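PDB 6FWY: B-type Cna protein from Enterococcus faecium, which is of unknown function but, as a wall-anchored surface protein with a thioester domain, probably helps the bacterium to attach covalently to host surfaces. Local coordinates for residues 76-80 and 153-157; 119-124 and 138-142; 156-161 and 266-270; 173-177 and 273-278. One frame throughout, in Å; residues are numbered along the deposited sequence.

Contact 1: residues 76-80 and 153-157; sequences DEFYR and DTPNT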
# COMPACT_ATOMS: atom_id res chain seq x y z
N ASP A 76 6.89 4.74 3.72
CA ASP A 76 6.52 5.34 2.45
C ASP A 76 7.65 5.27 1.41
O ASP A 76 7.39 5.15 0.21
CB ASP A 76 6.06 6.79 2.66
CG ASP A 76 4.74 6.89 3.44
OD1 ASP A 76 4.04 5.84 3.63
OD2 ASP A 76 4.40 8.02 3.88
N GLU A 77 8.89 5.33 1.87
CA GLU A 77 10.05 5.21 0.97
C GLU A 77 10.04 3.84 0.29
O GLU A 77 10.21 3.75 -0.92
CB GLU A 77 11.38 5.44 1.72
CG GLU A 77 11.49 6.83 2.37
CD GLU A 77 12.86 7.07 3.01
OE1 GLU A 77 13.45 6.12 3.57
OE2 GLU A 77 13.37 8.23 2.94
N PHE A 78 9.84 2.78 1.07
CA PHE A 78 9.74 1.42 0.52
C PHE A 78 8.51 1.25 -0.38
O PHE A 78 8.60 0.60 -1.41
CB PHE A 78 9.79 0.35 1.63
CG PHE A 78 11.19 0.02 2.10
CD1 PHE A 78 12.01 -0.81 1.34
CD2 PHE A 78 11.71 0.58 3.26
CE1 PHE A 78 13.32 -1.09 1.74
CE2 PHE A 78 13.03 0.30 3.66
CZ PHE A 78 13.82 -0.55 2.92
N TYR A 79 7.38 1.84 -0.01
CA TYR A 79 6.20 1.85 -0.89
C TYR A 79 6.56 2.39 -2.25
O TYR A 79 6.32 1.75 -3.25
CB TYR A 79 5.05 2.68 -0.29
CG TYR A 79 3.89 2.88 -1.23
CD1 TYR A 79 2.97 1.84 -1.48
CD2 TYR A 79 3.69 4.09 -1.89
CE1 TYR A 79 1.91 2.02 -2.36
CE2 TYR A 79 2.65 4.29 -2.77
CZ TYR A 79 1.75 3.25 -3.00
OH TYR A 79 0.72 3.45 -3.86
N ARG A 80 7.18 3.57 -2.27
CA ARG A 80 7.57 4.21 -3.51
C ARG A 80 8.63 3.44 -4.29
O ARG A 80 8.60 3.46 -5.52
CB ARG A 80 8.02 5.65 -3.25
CG ARG A 80 6.85 6.58 -2.96
CD ARG A 80 7.25 8.04 -3.00
NE ARG A 80 8.17 8.38 -1.92
CZ ARG A 80 7.83 8.73 -0.68
NH1 ARG A 80 6.55 8.82 -0.29
NH2 ARG A 80 8.81 9.02 0.19
N ASP A 153 3.92 10.19 -3.15
CA ASP A 153 2.86 9.16 -3.09
C ASP A 153 3.07 8.22 -1.92
O ASP A 153 4.20 7.87 -1.57
CB ASP A 153 2.78 8.34 -4.38
CG ASP A 153 2.65 9.20 -5.62
OD1 ASP A 153 1.62 9.87 -5.79
OD2 ASP A 153 3.61 9.20 -6.44
N THR A 154 1.95 7.81 -1.33
CA THR A 154 1.91 6.95 -0.15
C THR A 154 0.82 5.91 -0.37
O THR A 154 0.02 6.06 -1.30
CB THR A 154 1.57 7.74 1.14
OG1 THR A 154 0.16 8.03 1.18
CG2 THR A 154 2.37 9.09 1.22
N PRO A 155 0.75 4.86 0.49
CA PRO A 155 -0.38 3.91 0.41
C PRO A 155 -1.67 4.37 1.12
O PRO A 155 -2.56 3.55 1.38
CB PRO A 155 0.20 2.66 1.07
CG PRO A 155 1.16 3.20 2.08
CD PRO A 155 1.77 4.42 1.47
N ASN A 156 -1.78 5.66 1.43
CA ASN A 156 -2.92 6.23 2.12
C ASN A 156 -4.28 5.88 1.46
O ASN A 156 -4.42 5.92 0.24
CB ASN A 156 -2.77 7.76 2.24
CG ASN A 156 -3.96 8.43 2.91
OD1 ASN A 156 -4.15 8.29 4.10
ND2 ASN A 156 -4.77 9.16 2.13
N THR A 157 -5.23 5.48 2.30
CA THR A 157 -6.61 5.26 1.90
C THR A 157 -7.36 6.58 2.12
O THR A 157 -7.39 7.09 3.23
CB THR A 157 -7.25 4.12 2.73
OG1 THR A 157 -6.62 2.88 2.37
CG2 THR A 157 -8.76 3.99 2.45
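A helix meets an extended linker here: one turn of helix 76-84, in the thioester domain, packs against the loop that runs from helix 131-150 to strand 159-169, and a CH-pi contact lies at the middle. Y79 supplies the ring. It points at the loop with P155 over one face, the proline CD sitting 4.0 Å from the ring centroid and 20° off the normal. The same face takes the T154 backbone, with Y79 CE2 3.4 Å from T154 C, while D153 O lies at the ring edge. D153 CB comes to 4.4 Å from Y79 CE2, and the D153 carboxylate bonds to Y147 OH. The loop itself is shaped by an ST turn, T154 OG1 accepting from N156 N at 3.1 Å. D76 flanks the site, its OD1 3.4 Å from P155 CD. R80, which also bonds to A148 O through NH2, ties the helix to the start of the loop: its NH1 donates to D153 O at 2.8 Å, with an N-H...O angle of 158°.

Contact 2: residues 119-124 and 138-142; sequences VSQIVW and KKAFE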
# COMPACT_ATOMS: atom_id res chain seq x y z
N VAL A 119 25.16 5.87 -0.14
CA VAL A 119 25.41 6.05 -1.57
C VAL A 119 26.89 6.36 -1.84
O VAL A 119 27.45 5.88 -2.83
CB VAL A 119 24.47 7.13 -2.18
CG1 VAL A 119 24.89 7.54 -3.59
CG2 VAL A 119 23.01 6.65 -2.18
N SER A 120 27.54 7.10 -0.95
CA SER A 120 28.96 7.41 -1.10
C SER A 120 29.88 6.18 -1.00
O SER A 120 31.04 6.25 -1.42
CB SER A 120 29.40 8.46 -0.07
OG SER A 120 29.14 8.01 1.25
N GLN A 121 29.39 5.08 -0.41
CA GLN A 121 30.14 3.82 -0.40
C GLN A 121 30.04 3.00 -1.71
O GLN A 121 30.83 2.10 -1.93
CB GLN A 121 29.71 2.95 0.78
CG GLN A 121 29.97 3.53 2.16
CD GLN A 121 29.24 2.74 3.24
OE1 GLN A 121 28.26 3.22 3.80
NE2 GLN A 121 29.68 1.49 3.50
N ILE A 122 29.08 3.32 -2.57
CA ILE A 122 28.90 2.54 -3.80
C ILE A 122 30.04 2.79 -4.79
O ILE A 122 30.31 3.91 -5.12
CB ILE A 122 27.53 2.81 -4.47
CG1 ILE A 122 26.39 2.41 -3.53
CG2 ILE A 122 27.41 2.00 -5.76
CD1 ILE A 122 25.01 2.86 -3.97
N VAL A 123 30.69 1.71 -5.22
CA VAL A 123 31.69 1.72 -6.30
C VAL A 123 31.00 1.35 -7.63
O VAL A 123 30.52 0.22 -7.79
CB VAL A 123 32.89 0.76 -6.00
CG1 VAL A 123 33.90 0.75 -7.13
CG2 VAL A 123 33.57 1.17 -4.71
N TRP A 124 30.97 2.29 -8.57
CA TRP A 124 30.17 2.15 -9.79
C TRP A 124 30.94 1.44 -10.88
O TRP A 124 31.17 1.98 -11.96
CB TRP A 124 29.67 3.52 -10.26
CG TRP A 124 28.73 4.12 -9.27
CD1 TRP A 124 29.02 5.08 -8.34
CD2 TRP A 124 27.35 3.75 -9.06
NE1 TRP A 124 27.90 5.35 -7.58
CE2 TRP A 124 26.87 4.54 -8.00
CE3 TRP A 124 26.49 2.83 -9.67
CZ2 TRP A 124 25.56 4.46 -7.54
CZ3 TRP A 124 25.19 2.73 -9.21
CH2 TRP A 124 24.73 3.54 -8.15
N LYS A 138 23.17 2.43 -12.76
CA LYS A 138 23.30 3.69 -12.03
C LYS A 138 22.15 4.68 -12.34
O LYS A 138 21.58 5.29 -11.43
CB LYS A 138 24.64 4.35 -12.35
CG LYS A 138 24.95 5.55 -11.49
CD LYS A 138 26.37 6.07 -11.71
CE LYS A 138 26.64 7.16 -10.71
NZ LYS A 138 27.79 8.01 -11.11
N LYS A 139 21.86 4.85 -13.62
CA LYS A 139 20.76 5.70 -14.08
C LYS A 139 19.41 5.22 -13.51
O LYS A 139 18.66 6.02 -12.95
CB LYS A 139 20.74 5.70 -15.62
CG LYS A 139 19.86 6.78 -16.24
CD LYS A 139 19.62 6.53 -17.72
CE LYS A 139 18.56 7.45 -18.29
NZ LYS A 139 19.13 8.39 -19.29
N ALA A 140 19.13 3.93 -13.62
CA ALA A 140 17.92 3.33 -13.02
C ALA A 140 17.85 3.51 -11.51
O ALA A 140 16.80 3.93 -10.99
CB ALA A 140 17.81 1.85 -13.37
N PHE A 141 18.95 3.21 -10.82
CA PHE A 141 19.08 3.44 -9.36
C PHE A 141 18.70 4.87 -8.96
O PHE A 141 17.87 5.07 -8.08
CB PHE A 141 20.51 3.15 -8.87
CG PHE A 141 20.76 3.60 -7.45
CD1 PHE A 141 20.41 2.79 -6.39
CD2 PHE A 141 21.30 4.85 -7.19
CE1 PHE A 141 20.59 3.21 -5.08
CE2 PHE A 141 21.47 5.29 -5.87
CZ PHE A 141 21.13 4.47 -4.82
N GLU A 142 19.34 5.85 -9.60
CA GLU A 142 19.12 7.26 -9.28
C GLU A 142 17.68 7.71 -9.50
O GLU A 142 17.14 8.51 -8.73
CB GLU A 142 20.08 8.14 -10.08
CG GLU A 142 21.50 7.99 -9.60
CD GLU A 142 22.53 8.66 -10.49
OE1 GLU A 142 22.19 9.30 -11.52
OE2 GLU A 142 23.73 8.56 -10.14
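W124 lies under the extended side chain of K138, its indole flat against the lysine methylenes, in a combined CH-pi and cation-pi contact between a short 3-10 turn-and-strand segment and helix 131-150 of the thioester domain. K138 CG stands 3.6 Å from the centroid of the six-membered ring, 13° off the normal. Because the lysine runs all-trans along the indole, its NZ ends 4.3 Å from the centroid of the five-membered ring, again over the face. One helical turn later, F141 packs against the far end of the same indole: the two six-membered rings are 5.7 Å apart between centroids with planes at 58°, an oblique pairing, and W124 CH2 comes to 3.8 Å from F141 CD2. Helix 99-113 backs this cluster, L108 touching both W124 and F141. The 3-10 turn at 119-121 is closed by I122 N donating to V119 O (3.0 Å), and V119 and I122 both point toward the helix. F141 CZ meets I122 CD1 at 4.3 Å and V119 CG2 at 3.9 Å.

Contact 3: residues 156-161 and 266-270; sequences NTEFSI and ETKDS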
# COMPACT_ATOMS: atom_id res chain seq x y z
N ASN A 156 -1.78 5.66 1.43
CA ASN A 156 -2.92 6.23 2.12
C ASN A 156 -4.28 5.88 1.46
O ASN A 156 -4.42 5.92 0.24
CB ASN A 156 -2.77 7.76 2.24
CG ASN A 156 -3.96 8.43 2.91
OD1 ASN A 156 -4.15 8.29 4.10
ND2 ASN A 156 -4.77 9.16 2.13
N THR A 157 -5.23 5.48 2.30
CA THR A 157 -6.61 5.26 1.90
C THR A 157 -7.36 6.58 2.12
O THR A 157 -7.39 7.09 3.23
CB THR A 157 -7.25 4.12 2.73
OG1 THR A 157 -6.62 2.88 2.37
CG2 THR A 157 -8.76 3.99 2.45
N GLU A 158 -7.91 7.13 1.05
CA GLU A 158 -8.82 8.26 1.12
C GLU A 158 -10.23 7.68 1.28
O GLU A 158 -10.60 6.73 0.58
CB GLU A 158 -8.78 9.10 -0.16
CG GLU A 158 -7.42 9.69 -0.53
CD GLU A 158 -7.39 10.27 -1.95
OE1 GLU A 158 -8.39 10.10 -2.70
OE2 GLU A 158 -6.38 10.94 -2.33
N PHE A 159 -11.01 8.25 2.20
CA PHE A 159 -12.42 7.90 2.35
C PHE A 159 -13.23 9.09 2.85
O PHE A 159 -12.85 9.75 3.82
CB PHE A 159 -12.59 6.70 3.28
CG PHE A 159 -14.01 6.37 3.58
CD1 PHE A 159 -14.96 6.21 2.56
CD2 PHE A 159 -14.42 6.19 4.89
CE1 PHE A 159 -16.28 5.90 2.84
CE2 PHE A 159 -15.74 5.88 5.18
CZ PHE A 159 -16.67 5.72 4.16
N SER A 160 -14.34 9.36 2.17
CA SER A 160 -15.23 10.44 2.57
C SER A 160 -16.70 10.11 2.28
O SER A 160 -17.02 9.41 1.31
CB SER A 160 -14.84 11.73 1.86
OG SER A 160 -15.01 11.59 0.47
N ILE A 161 -17.56 10.63 3.15
CA ILE A 161 -18.99 10.69 2.93
C ILE A 161 -19.36 12.16 2.99
O ILE A 161 -19.08 12.82 3.97
CB ILE A 161 -19.76 9.89 4.01
CG1 ILE A 161 -19.38 8.41 3.91
CG2 ILE A 161 -21.26 10.10 3.88
CD1 ILE A 161 -19.94 7.52 4.98
N GLU A 266 -8.01 -2.80 5.16
CA GLU A 266 -7.91 -1.64 6.04
C GLU A 266 -9.31 -1.11 6.36
O GLU A 266 -10.16 -1.02 5.48
CB GLU A 266 -7.06 -0.53 5.38
CG GLU A 266 -6.95 0.76 6.18
CD GLU A 266 -6.15 1.84 5.46
OE1 GLU A 266 -5.70 1.60 4.31
OE2 GLU A 266 -5.91 2.93 6.05
N THR A 267 -9.53 -0.75 7.62
CA THR A 267 -10.73 -0.01 8.03
C THR A 267 -10.38 1.47 8.29
O THR A 267 -9.33 1.77 8.82
CB THR A 267 -11.36 -0.59 9.31
OG1 THR A 267 -10.38 -0.65 10.34
CG2 THR A 267 -11.95 -1.98 9.07
N LYS A 268 -11.27 2.36 7.89
CA LYS A 268 -11.06 3.79 8.05
C LYS A 268 -12.37 4.56 8.12
O LYS A 268 -13.25 4.37 7.28
CB LYS A 268 -10.23 4.34 6.89
CG LYS A 268 -9.76 5.79 7.10
CD LYS A 268 -8.60 6.12 6.19
CE LYS A 268 -8.19 7.57 6.33
NZ LYS A 268 -6.75 7.65 5.94
N ASP A 269 -12.48 5.44 9.12
CA ASP A 269 -13.67 6.24 9.36
C ASP A 269 -13.77 7.48 8.47
O ASP A 269 -12.77 8.11 8.16
CB ASP A 269 -13.72 6.74 10.81
CG ASP A 269 -14.11 5.65 11.79
OD1 ASP A 269 -14.37 4.52 11.36
OD2 ASP A 269 -14.19 5.94 13.00
N SER A 270 -15.01 7.82 8.10
CA SER A 270 -15.35 9.12 7.55
C SER A 270 -15.38 10.13 8.68
O SER A 270 -15.26 9.77 9.85
CB SER A 270 -16.75 9.06 6.92
OG SER A 270 -17.76 8.97 7.92
O HOH W 1 -4.62 5.16 5.00
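This is a side-chain contact between two sheets, at the point where the chain leaves its linker and enters strand 159-169 of the five-stranded sheet, facing the long strand 258-277 of the larger one. The segments run roughly the same way, their end-to-end directions 40° apart, and side chains span the gap. At the linker end the bridge is polar. T157 OG1 donates to E266 OE1 over a very short 2.5 Å and also receives a bond from K183, so this buried hydroxyl is well satisfied. K268 stretches out in trans rotamers until its NZ reaches T157 O at 2.8 Å. A water fills the remaining corner: it accepts from T157 N at 2.8 Å and donates to E266 OE2 at 2.8 Å and to N156 OD1 at 3.3 Å. Further on, side-chain packing takes over from hydrogen bonds. F159 points across at the opposing strand, its CD2 3.2 Å from K268 O and its CE2 3.8 Å from S270 CB, with A239 and A187 also against the side chain. I161 follows, CD1 at 3.9 Å from S270 OG, a hydroxyl bonded to the G237 backbone. T157 and F159 point at the other segment, I161 lies sideways, and E158 and S160 turn away: two sheets packed through alternating side chains, consistent with a beta sandwich, with one water bridging the polar end.

Contact 4: residues 173-177 and 273-278; sequences HTFTY and LSAKWT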
# COMPACT_ATOMS: atom_id res chain seq x y z
N HIS A 173 -38.58 13.11 4.95
CA HIS A 173 -37.44 14.00 4.78
C HIS A 173 -36.32 13.12 4.25
O HIS A 173 -36.04 12.08 4.85
CB HIS A 173 -36.98 14.62 6.10
CG HIS A 173 -38.02 15.42 6.82
ND1 HIS A 173 -38.53 16.61 6.33
CD2 HIS A 173 -38.61 15.23 8.03
CE1 HIS A 173 -39.40 17.10 7.19
NE2 HIS A 173 -39.46 16.29 8.24
N THR A 174 -35.68 13.52 3.15
CA THR A 174 -34.60 12.73 2.52
C THR A 174 -33.25 13.46 2.58
O THR A 174 -33.19 14.68 2.44
CB THR A 174 -34.91 12.32 1.06
OG1 THR A 174 -34.70 13.41 0.17
CG2 THR A 174 -36.35 11.81 0.91
N PHE A 175 -32.17 12.71 2.79
CA PHE A 175 -30.82 13.24 2.86
C PHE A 175 -29.91 12.34 2.02
O PHE A 175 -29.70 11.17 2.36
CB PHE A 175 -30.32 13.28 4.31
CG PHE A 175 -31.21 14.06 5.23
CD1 PHE A 175 -31.04 15.44 5.38
CD2 PHE A 175 -32.25 13.44 5.91
CE1 PHE A 175 -31.88 16.17 6.21
CE2 PHE A 175 -33.09 14.15 6.75
CZ PHE A 175 -32.92 15.51 6.91
N THR A 176 -29.39 12.87 0.92
CA THR A 176 -28.51 12.12 0.04
C THR A 176 -27.05 12.47 0.32
O THR A 176 -26.72 13.62 0.57
CB THR A 176 -28.88 12.35 -1.44
OG1 THR A 176 -30.26 12.00 -1.62
CG2 THR A 176 -28.02 11.50 -2.39
N TYR A 177 -26.19 11.45 0.28
CA TYR A 177 -24.75 11.58 0.55
C TYR A 177 -23.95 10.88 -0.55
O TYR A 177 -24.39 9.87 -1.08
CB TYR A 177 -24.40 10.95 1.90
CG TYR A 177 -25.09 11.59 3.07
CD1 TYR A 177 -26.38 11.18 3.43
CD2 TYR A 177 -24.48 12.59 3.82
CE1 TYR A 177 -27.04 11.76 4.50
CE2 TYR A 177 -25.13 13.19 4.90
CZ TYR A 177 -26.41 12.76 5.23
OH TYR A 177 -27.09 13.32 6.29
N LEU A 273 -21.27 13.14 10.35
CA LEU A 273 -22.29 13.87 9.57
C LEU A 273 -23.56 14.00 10.37
O LEU A 273 -23.86 13.13 11.17
CB LEU A 273 -22.58 13.09 8.29
CG LEU A 273 -21.36 12.98 7.37
CD1 LEU A 273 -21.09 11.54 6.98
CD2 LEU A 273 -21.57 13.86 6.15
N SER A 274 -24.29 15.09 10.16
CA SER A 274 -25.63 15.30 10.74
C SER A 274 -26.69 15.56 9.68
O SER A 274 -26.44 16.30 8.73
CB SER A 274 -25.64 16.49 11.71
OG SER A 274 -24.79 16.26 12.81
N ALA A 275 -27.85 14.93 9.85
CA ALA A 275 -29.05 15.25 9.09
C ALA A 275 -29.96 15.99 10.05
O ALA A 275 -30.13 15.57 11.19
CB ALA A 275 -29.74 13.96 8.60
N LYS A 276 -30.56 17.08 9.59
CA LYS A 276 -31.46 17.89 10.41
C LYS A 276 -32.79 18.06 9.67
O LYS A 276 -32.80 18.24 8.46
CB LYS A 276 -30.80 19.24 10.70
CG LYS A 276 -31.66 20.22 11.49
CD LYS A 276 -30.83 21.38 12.05
CE LYS A 276 -31.55 22.73 12.05
NZ LYS A 276 -32.87 22.75 12.77
N TRP A 277 -33.91 18.02 10.40
CA TRP A 277 -35.25 18.22 9.84
C TRP A 277 -36.17 18.95 10.82
O TRP A 277 -35.96 18.91 12.03
CB TRP A 277 -35.87 16.86 9.46
CG TRP A 277 -36.06 16.00 10.66
CD1 TRP A 277 -37.16 15.93 11.47
CD2 TRP A 277 -35.08 15.12 11.23
NE1 TRP A 277 -36.94 15.05 12.50
CE2 TRP A 277 -35.67 14.54 12.38
CE3 TRP A 277 -33.77 14.76 10.88
CZ2 TRP A 277 -35.00 13.61 13.18
CZ3 TRP A 277 -33.09 13.84 11.68
CH2 TRP A 277 -33.71 13.27 12.82
N THR A 278 -37.21 19.57 10.27
CA THR A 278 -38.24 20.23 11.08
C THR A 278 -39.60 19.64 10.72
O THR A 278 -39.94 19.52 9.55
CB THR A 278 -38.21 21.76 10.90
OG1 THR A 278 -38.37 22.11 9.53
CG2 THR A 278 -36.89 22.32 11.37
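H173 opens the series, its imidazole lying over the start of the W277 side chain: W277 CB is 3.7 Å from the centroid of the H173 ring, 20° off the normal. The two aromatic planes are near parallel, at 27°, but slid apart so far that they barely overlap. H173 ND1 bonds to D168, and W277 NE1 to P229 O, so both polar ends are served within the surrounding loops and strands. T174 lies out of reach of 273-278 and touches T221 and K223 of strand 218-225. F175 comes next, facing A275 squarely: A275 CB stands 3.5 Å from the centroid of the F175 ring, only 5° off the normal, a CH-pi contact. The ring edge reaches on to K276 O, with F175 CZ at 3.1 Å. After T176, likewise out of reach, Y177 sets its OH 3.6 Å from A275 CB and its CE2 3.8 Å from L273 CD2; F235 meets its ring edge-to-face. The two strands run antiparallel at 156° with axes approaching to 8.3 Å, too far apart for backbone pairing. Here two sheets pack through side chains rich in aromatic rings, the core of a beta sandwich.

The four contacts string out along an elongated molecule, contact 2 and contact 4 lying 58 Å apart between centres, on opposite sides of the chain's centre. Contact 2 is nested inside the loop that contact 1 closes, about 10 Å away at the nearest atoms. Contact 1 passes straight into contact 3: they share N156 and T157, the linker leaving the helices and becoming the first strand of the five-stranded sheet. Contacts 3 and 4 then form one continuous interface with strand 258-277 on one side, touching where I161 CG2 meets L273 CD1 at 3.4 Å and Y177 CB at 3.8 Å. Their segments alternate along the chain, and strand 258-277 faces both 159-169 and 172-181, which are neighbours in the five-stranded sheet.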